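Local coordinates for protein methylmalonyl-CoA carboxyltransferase 5S subunit (Propionibacterium freudenreichii subsp. shermanii, PDB 1RQB) that transfers a carboxyl group from the biotin of the 1.3S subunit to pyruvate, forming oxaloacetate, with one bound cobalt ion per subunit, at residues F464-R467 against A468-P471; L79-P83 against W84-R88. All blocks are in the same frame, centred on the assembly; numbering follows the deposited sequence.

Contact 1. Residues F464-R467 against A468-P471; sequences FEHR and AEGP
The side chains of H466 and E469 run alongside each other in a common direction. They are joined at their ends: H466 ND1 donates to E469 OE1 at 2.7 Å. The bond is somewhat bent, with an N-H...O angle of 149°. E469 OE1 sits at the edge of the imidazole, tilted from its plane. The ring nitrogen meets that oxygen from above the carboxylate, and the two planes stand 67° apart. In both residues CG is anti to the carbonyl carbon, and the extended chain of E469 carries OE1 to the ring. The other oxygen, E469 OE2, accepts from H472. E465 OE2 lies 3.6 Å over one ring face of H466, toward the rim. An alanine in place of H466 would probably leave E469 OE1 without this donor and its carboxylate freer to swing.

Backbone bonds from i+3 to i close the same tight turn. E469 N bonds to H466 O at 2.9 Å, and G470 N bonds to R467 O at 3.0 Å. A water bridges F464 O and A468 N. The guanidinium of R467 forms salt bridges with D449 and D82. This His-carboxylate hydrogen bond is a surface feature, away from the annotated sites. The turn lies at the C-terminal end of helix 460-466 and leads into the loop before helix 478-484. F464 packs on L440, while N80 ND2, from the loop before helix 83-93, donates to H466 O.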
ATOM      1  N   PHE A 464     -32.240  -4.366  23.365  1.00 16.61           N
ATOM      2  CA  PHE A 464     -32.565  -4.326  24.799  1.00 18.94           C
ATOM      3  C   PHE A 464     -33.022  -5.700  25.295  1.00 20.09           C
ATOM      4  O   PHE A 464     -32.768  -6.073  26.439  1.00 19.31           O
ATOM      5  CB  PHE A 464     -33.676  -3.304  25.074  1.00 19.75           C
ATOM      6  CG  PHE A 464     -33.241  -1.863  24.956  1.00 20.28           C
ATOM      7  CD1 PHE A 464     -34.191  -0.849  24.896  1.00 25.43           C
ATOM      8  CD2 PHE A 464     -31.892  -1.518  24.922  1.00 21.89           C
ATOM      9  CE1 PHE A 464     -33.808   0.493  24.803  1.00 22.27           C
ATOM     10  CE2 PHE A 464     -31.496  -0.181  24.830  1.00 21.40           C
ATOM     11  CZ  PHE A 464     -32.457   0.826  24.770  1.00 21.87           C
ATOM     12  N   GLU A 465     -33.687  -6.459  24.435  1.00 19.71           N
ATOM     13  CA  GLU A 465     -34.206  -7.769  24.852  1.00 25.01           C
ATOM     14  C   GLU A 465     -33.099  -8.824  24.928  1.00 24.49           C
ATOM     15  O   GLU A 465     -33.195  -9.759  25.721  1.00 24.53           O
ATOM     16  CB  GLU A 465     -35.278  -8.250  23.875  1.00 30.72           C
ATOM     17  CG  GLU A 465     -35.993  -9.511  24.350  1.00 47.63           C
ATOM     18  CD  GLU A 465     -36.311 -10.480  23.227  1.00 53.27           C
ATOM     19  OE1 GLU A 465     -36.816 -10.034  22.173  1.00 58.67           O
ATOM     20  OE2 GLU A 465     -36.064 -11.694  23.406  1.00 58.22           O
ATOM     21  N   HIS A 466     -32.034  -8.671  24.139  1.00 19.86           N
ATOM     22  CA  HIS A 466     -30.979  -9.695  24.085  1.00 20.65           C
ATOM     23  C   HIS A 466     -29.668  -9.273  24.752  1.00 17.75           C
ATOM     24  O   HIS A 466     -28.786 -10.109  24.939  1.00 17.55           O
ATOM     25  CB  HIS A 466     -30.687 -10.028  22.622  1.00 23.11           C
ATOM     26  CG  HIS A 466     -31.768 -10.815  21.952  1.00 29.49           C
ATOM     27  ND1 HIS A 466     -32.048 -12.123  22.286  1.00 32.40           N
ATOM     28  CD2 HIS A 466     -32.623 -10.488  20.956  1.00 29.52           C
ATOM     29  CE1 HIS A 466     -33.029 -12.568  21.521  1.00 33.79           C
ATOM     30  NE2 HIS A 466     -33.394 -11.597  20.705  1.00 31.39           N
ATOM     31  N   ARG A 467     -29.526  -8.000  25.099  1.00 18.06           N
ATOM     32  CA  ARG A 467     -28.275  -7.484  25.677  1.00 17.72           C
ATOM     33  C   ARG A 467     -27.741  -8.342  26.825  1.00 14.33           C
ATOM     34  O   ARG A 467     -26.529  -8.492  26.968  1.00 14.25           O
ATOM     35  CB  ARG A 467     -28.456  -6.037  26.162  1.00 21.70           C
ATOM     36  CG  ARG A 467     -27.284  -5.525  27.022  1.00 25.15           C
ATOM     37  CD  ARG A 467     -27.402  -4.028  27.294  1.00 24.55           C
ATOM     38  NE  ARG A 467     -28.704  -3.661  27.845  1.00 24.39           N
ATOM     39  CZ  ARG A 467     -29.165  -2.416  27.881  1.00 27.96           C
ATOM     40  NH1 ARG A 467     -28.418  -1.423  27.403  1.00 22.02           N
ATOM     41  NH2 ARG A 467     -30.376  -2.164  28.374  1.00 22.83           N
ATOM     42  N   ALA A 468     -28.632  -8.889  27.645  1.00 17.33           N
ATOM     43  CA  ALA A 468     -28.242  -9.689  28.816  1.00 18.70           C
ATOM     44  C   ALA A 468     -27.425 -10.929  28.440  1.00 17.63           C
ATOM     45  O   ALA A 468     -26.739 -11.494  29.291  1.00 16.49           O
ATOM     46  CB  ALA A 468     -29.493 -10.101  29.602  1.00 21.25           C
ATOM     47  N   GLU A 469     -27.487 -11.370  27.186  1.00 17.86           N
ATOM     48  CA  GLU A 469     -26.738 -12.561  26.754  1.00 15.65           C
ATOM     49  C   GLU A 469     -25.243 -12.247  26.667  1.00 16.86           C
ATOM     50  O   GLU A 469     -24.409 -13.153  26.626  1.00 14.97           O
ATOM     51  CB  GLU A 469     -27.188 -13.024  25.369  1.00 18.35           C
ATOM     52  CG  GLU A 469     -28.648 -13.361  25.219  1.00 22.50           C
ATOM     53  CD  GLU A 469     -29.034 -13.534  23.750  1.00 22.81           C
ATOM     54  OE1 GLU A 469     -30.225 -13.780  23.471  1.00 25.37           O
ATOM     55  OE2 GLU A 469     -28.137 -13.419  22.876  1.00 26.04           O
ATOM     56  N   GLY A 470     -24.916 -10.960  26.612  1.00 15.55           N
ATOM     57  CA  GLY A 470     -23.527 -10.550  26.523  1.00 14.24           C
ATOM     58  C   GLY A 470     -23.122 -10.371  25.071  1.00 15.01           C
ATOM     59  O   GLY A 470     -23.772 -10.908  24.176  1.00 12.07           O
ATOM     60  N   PRO A 471     -22.030  -9.643  24.803  1.00 15.76           N
ATOM     61  CA  PRO A 471     -21.606  -9.442  23.420  1.00 19.67           C
ATOM     62  C   PRO A 471     -21.159 -10.729  22.724  1.00 23.62           C
ATOM     63  O   PRO A 471     -20.614 -11.637  23.348  1.00 23.71           O
ATOM     64  CB  PRO A 471     -20.482  -8.414  23.543  1.00 19.61           C
ATOM     65  CG  PRO A 471     -19.903  -8.702  24.866  1.00 24.64           C
ATOM     66  CD  PRO A 471     -21.107  -8.984  25.745  1.00 19.21           C
TER
HETATM   67  O   HOH W   1     -31.411  -7.955  27.937  1.00 25.52           O

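Contact 2. Residues L79-P83 against W84-R88; sequences LNEDP and WERLR
E81 and R86 meet through first torsions that set CG anti to the backbone N in both (chi1 -179° and 174°). E81 stays extended. R86 bends at chi3 (-69°), which turns its guanidinium side-on to the carboxylate. Two nitrogens grip two oxygens: R86 NE reaches E81 OE2 at 3.0 Å, nearly straight, and R86 NH2 reaches E81 OE1 at 3.0 Å. Both oxygens lie near the guanidinium plane but are met from above the carboxylate, so the salt bridge is not coplanar. L79 CD1 touches R86 NH2 at the guanidinium edge, at 3.6 Å.

D82 OD1 accepts from W84 N at 3.0 Å, on the anti side and tilted out of the carboxylate plane. The same oxygen lies in the plane of the indole, 3.4 Å from W84 CD1. W84 NE1 bonds to Y72, and D82 OD2 forms a salt bridge with R467. D82 O accepts from R86 N at 3.2 Å, and P83 O accepts from L87 N.

This is an N-cap: D82 caps helix 83-93 and P83 is its first residue. The helix belongs to the TIM barrel of the carboxyltransferase domain. The side chain of R86 lies about 4 Å from that of H36, a substrate-binding residue.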
ATOM      1  N   LEU A  79     -23.387  -7.130  16.987  1.00 14.50           N
ATOM      2  CA  LEU A  79     -22.557  -7.756  18.026  1.00 14.47           C
ATOM      3  C   LEU A  79     -23.261  -7.876  19.378  1.00 16.45           C
ATOM      4  O   LEU A  79     -22.647  -8.327  20.344  1.00 17.47           O
ATOM      5  CB  LEU A  79     -21.259  -6.950  18.188  1.00 15.14           C
ATOM      6  CG  LEU A  79     -20.471  -6.635  16.909  1.00 16.92           C
ATOM      7  CD1 LEU A  79     -19.246  -5.808  17.264  1.00 17.36           C
ATOM      8  CD2 LEU A  79     -20.053  -7.922  16.207  1.00 13.99           C
ATOM      9  N   ASN A  80     -24.528  -7.482  19.459  1.00 16.32           N
ATOM     10  CA  ASN A  80     -25.274  -7.534  20.725  1.00 16.95           C
ATOM     11  C   ASN A  80     -24.408  -6.956  21.846  1.00 18.46           C
ATOM     12  O   ASN A  80     -24.309  -7.519  22.935  1.00 17.48           O
ATOM     13  CB  ASN A  80     -25.673  -8.975  21.080  1.00 17.52           C
ATOM     14  CG  ASN A  80     -26.668  -9.033  22.233  1.00 18.41           C
ATOM     15  OD1 ASN A  80     -27.718  -8.393  22.185  1.00 18.36           O
ATOM     16  ND2 ASN A  80     -26.339  -9.790  23.278  1.00 19.34           N
ATOM     17  N   GLU A  81     -23.794  -5.814  21.570  1.00 16.24           N
ATOM     18  CA  GLU A  81     -22.901  -5.162  22.538  1.00 14.24           C
ATOM     19  C   GLU A  81     -23.394  -3.741  22.822  1.00 15.49           C
ATOM     20  O   GLU A  81     -23.850  -3.040  21.921  1.00 13.42           O
ATOM     21  CB  GLU A  81     -21.489  -5.104  21.945  1.00 16.77           C
ATOM     22  CG  GLU A  81     -20.459  -4.471  22.855  1.00 19.45           C
ATOM     23  CD  GLU A  81     -19.074  -4.467  22.236  1.00 21.83           C
ATOM     24  OE1 GLU A  81     -18.879  -5.155  21.206  1.00 23.76           O
ATOM     25  OE2 GLU A  81     -18.180  -3.788  22.783  1.00 20.23           O
ATOM     26  N   ASP A  82     -23.320  -3.324  24.079  1.00 13.73           N
ATOM     27  CA  ASP A  82     -23.735  -1.956  24.426  1.00 14.67           C
ATOM     28  C   ASP A  82     -22.549  -1.037  24.120  1.00 12.32           C
ATOM     29  O   ASP A  82     -21.485  -1.172  24.721  1.00 10.84           O
ATOM     30  CB  ASP A  82     -24.087  -1.863  25.918  1.00 14.96           C
ATOM     31  CG  ASP A  82     -24.783  -0.556  26.271  1.00 25.49           C
ATOM     32  OD1 ASP A  82     -24.472   0.473  25.633  1.00 23.56           O
ATOM     33  OD2 ASP A  82     -25.636  -0.559  27.189  1.00 27.83           O
ATOM     34  N   PRO A  83     -22.717  -0.089  23.185  1.00 13.59           N
ATOM     35  CA  PRO A  83     -21.626   0.832  22.818  1.00 12.54           C
ATOM     36  C   PRO A  83     -21.077   1.614  24.013  1.00 14.63           C
ATOM     37  O   PRO A  83     -19.894   1.944  24.063  1.00 12.90           O
ATOM     38  CB  PRO A  83     -22.277   1.772  21.799  1.00 13.94           C
ATOM     39  CG  PRO A  83     -23.495   1.040  21.320  1.00 19.85           C
ATOM     40  CD  PRO A  83     -23.979   0.294  22.536  1.00 13.50           C
ATOM     41  N   TRP A  84     -21.940   1.924  24.974  1.00 12.78           N
ATOM     42  CA  TRP A  84     -21.498   2.686  26.150  1.00 13.44           C
ATOM     43  C   TRP A  84     -20.588   1.823  27.029  1.00 14.87           C
ATOM     44  O   TRP A  84     -19.678   2.330  27.684  1.00 14.45           O
ATOM     45  CB  TRP A  84     -22.721   3.207  26.928  1.00 12.18           C
ATOM     46  CG  TRP A  84     -23.570   4.166  26.105  1.00 14.85           C
ATOM     47  CD1 TRP A  84     -24.688   3.853  25.382  1.00 13.52           C
ATOM     48  CD2 TRP A  84     -23.337   5.567  25.893  1.00 13.20           C
ATOM     49  NE1 TRP A  84     -25.162   4.965  24.740  1.00 15.09           N
ATOM     50  CE2 TRP A  84     -24.355   6.032  25.032  1.00 17.02           C
ATOM     51  CE3 TRP A  84     -22.367   6.476  26.347  1.00 15.55           C
ATOM     52  CZ2 TRP A  84     -24.434   7.370  24.611  1.00 14.23           C
ATOM     53  CZ3 TRP A  84     -22.446   7.803  25.933  1.00 13.63           C
ATOM     54  CH2 TRP A  84     -23.471   8.239  25.073  1.00 14.22           C
ATOM     55  N   GLU A  85     -20.816   0.514  27.052  1.00 14.90           N
ATOM     56  CA  GLU A  85     -19.950  -0.361  27.855  1.00 16.08           C
ATOM     57  C   GLU A  85     -18.580  -0.452  27.181  1.00 14.37           C
ATOM     58  O   GLU A  85     -17.550  -0.546  27.847  1.00 14.16           O
ATOM     59  CB  GLU A  85     -20.568  -1.757  27.972  1.00 23.32           C
ATOM     60  CG  GLU A  85     -19.737  -2.744  28.777  1.00 35.36           C
ATOM     61  CD  GLU A  85     -19.676  -2.412  30.259  1.00 44.00           C
ATOM     62  OE1 GLU A  85     -19.059  -3.201  31.014  1.00 51.11           O
ATOM     63  OE2 GLU A  85     -20.240  -1.372  30.674  1.00 46.20           O
ATOM     64  N   ARG A  86     -18.568  -0.425  25.849  1.00 14.66           N
ATOM     65  CA  ARG A  86     -17.296  -0.484  25.116  1.00 10.91           C
ATOM     66  C   ARG A  86     -16.478   0.771  25.430  1.00 11.91           C
ATOM     67  O   ARG A  86     -15.276   0.698  25.681  1.00 11.34           O
ATOM     68  CB  ARG A  86     -17.541  -0.583  23.599  1.00 13.87           C
ATOM     69  CG  ARG A  86     -16.250  -0.493  22.771  1.00 15.09           C
ATOM     70  CD  ARG A  86     -16.481  -0.557  21.248  1.00 18.05           C
ATOM     71  NE  ARG A  86     -16.925  -1.877  20.802  1.00 19.61           N
ATOM     72  CZ  ARG A  86     -16.945  -2.271  19.528  1.00 21.87           C
ATOM     73  NH1 ARG A  86     -16.557  -1.444  18.564  1.00 16.30           N
ATOM     74  NH2 ARG A  86     -17.317  -3.511  19.219  1.00 15.57           N
ATOM     75  N   LEU A  87     -17.140   1.926  25.419  1.00 11.25           N
ATOM     76  CA  LEU A  87     -16.460   3.193  25.722  1.00 11.89           C
ATOM     77  C   LEU A  87     -15.917   3.155  27.152  1.00 13.73           C
ATOM     78  O   LEU A  87     -14.773   3.534  27.397  1.00 13.31           O
ATOM     79  CB  LEU A  87     -17.420   4.381  25.564  1.00 10.28           C
ATOM     80  CG  LEU A  87     -16.906   5.752  26.031  1.00 16.28           C
ATOM     81  CD1 LEU A  87     -15.580   6.088  25.345  1.00 18.05           C
ATOM     82  CD2 LEU A  87     -17.950   6.809  25.719  1.00 15.25           C
ATOM     83  N   ARG A  88     -16.732   2.712  28.107  1.00 14.01           N
ATOM     84  CA  ARG A  88     -16.255   2.642  29.495  1.00 15.09           C
ATOM     85  C   ARG A  88     -15.042   1.718  29.615  1.00 14.14           C
ATOM     86  O   ARG A  88     -14.086   2.020  30.331  1.00 14.83           O
ATOM     87  CB  ARG A  88     -17.372   2.177  30.438  1.00 16.51           C
ATOM     88  CG  ARG A  88     -18.347   3.300  30.758  1.00 22.46           C
ATOM     89  CD  ARG A  88     -19.402   2.886  31.772  1.00 25.49           C
ATOM     90  NE  ARG A  88     -20.436   2.024  31.217  1.00 29.92           N
ATOM     91  CZ  ARG A  88     -21.599   2.479  30.758  1.00 29.02           C
ATOM     92  NH1 ARG A  88     -21.862   3.777  30.793  1.00 27.77           N
ATOM     93  NH2 ARG A  88     -22.502   1.641  30.270  1.00 30.61           N
TER

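How the contacts relate
Contacts 1 and 2 are far apart in sequence, but their centres are 11 Å apart and they touch directly. R467 NH1 of contact 1 meets D82 OD2 of contact 2 in a 2.9 Å salt bridge. The aspartate that caps helix 83-93 is thus also bonded to the turn at the end of helix 460-466. A probable hydrogen bond joins N80 ND2 to G470 O, also at 2.9 Å, and P471 CB packs on E81 CB at 3.8 Å. The interface links the conserved carboxylase region to the carboxyltransferase barrel. Contact 1 lies at the surface, away from the annotated sites. Contact 2 is buried and approaches the substrate site through R86.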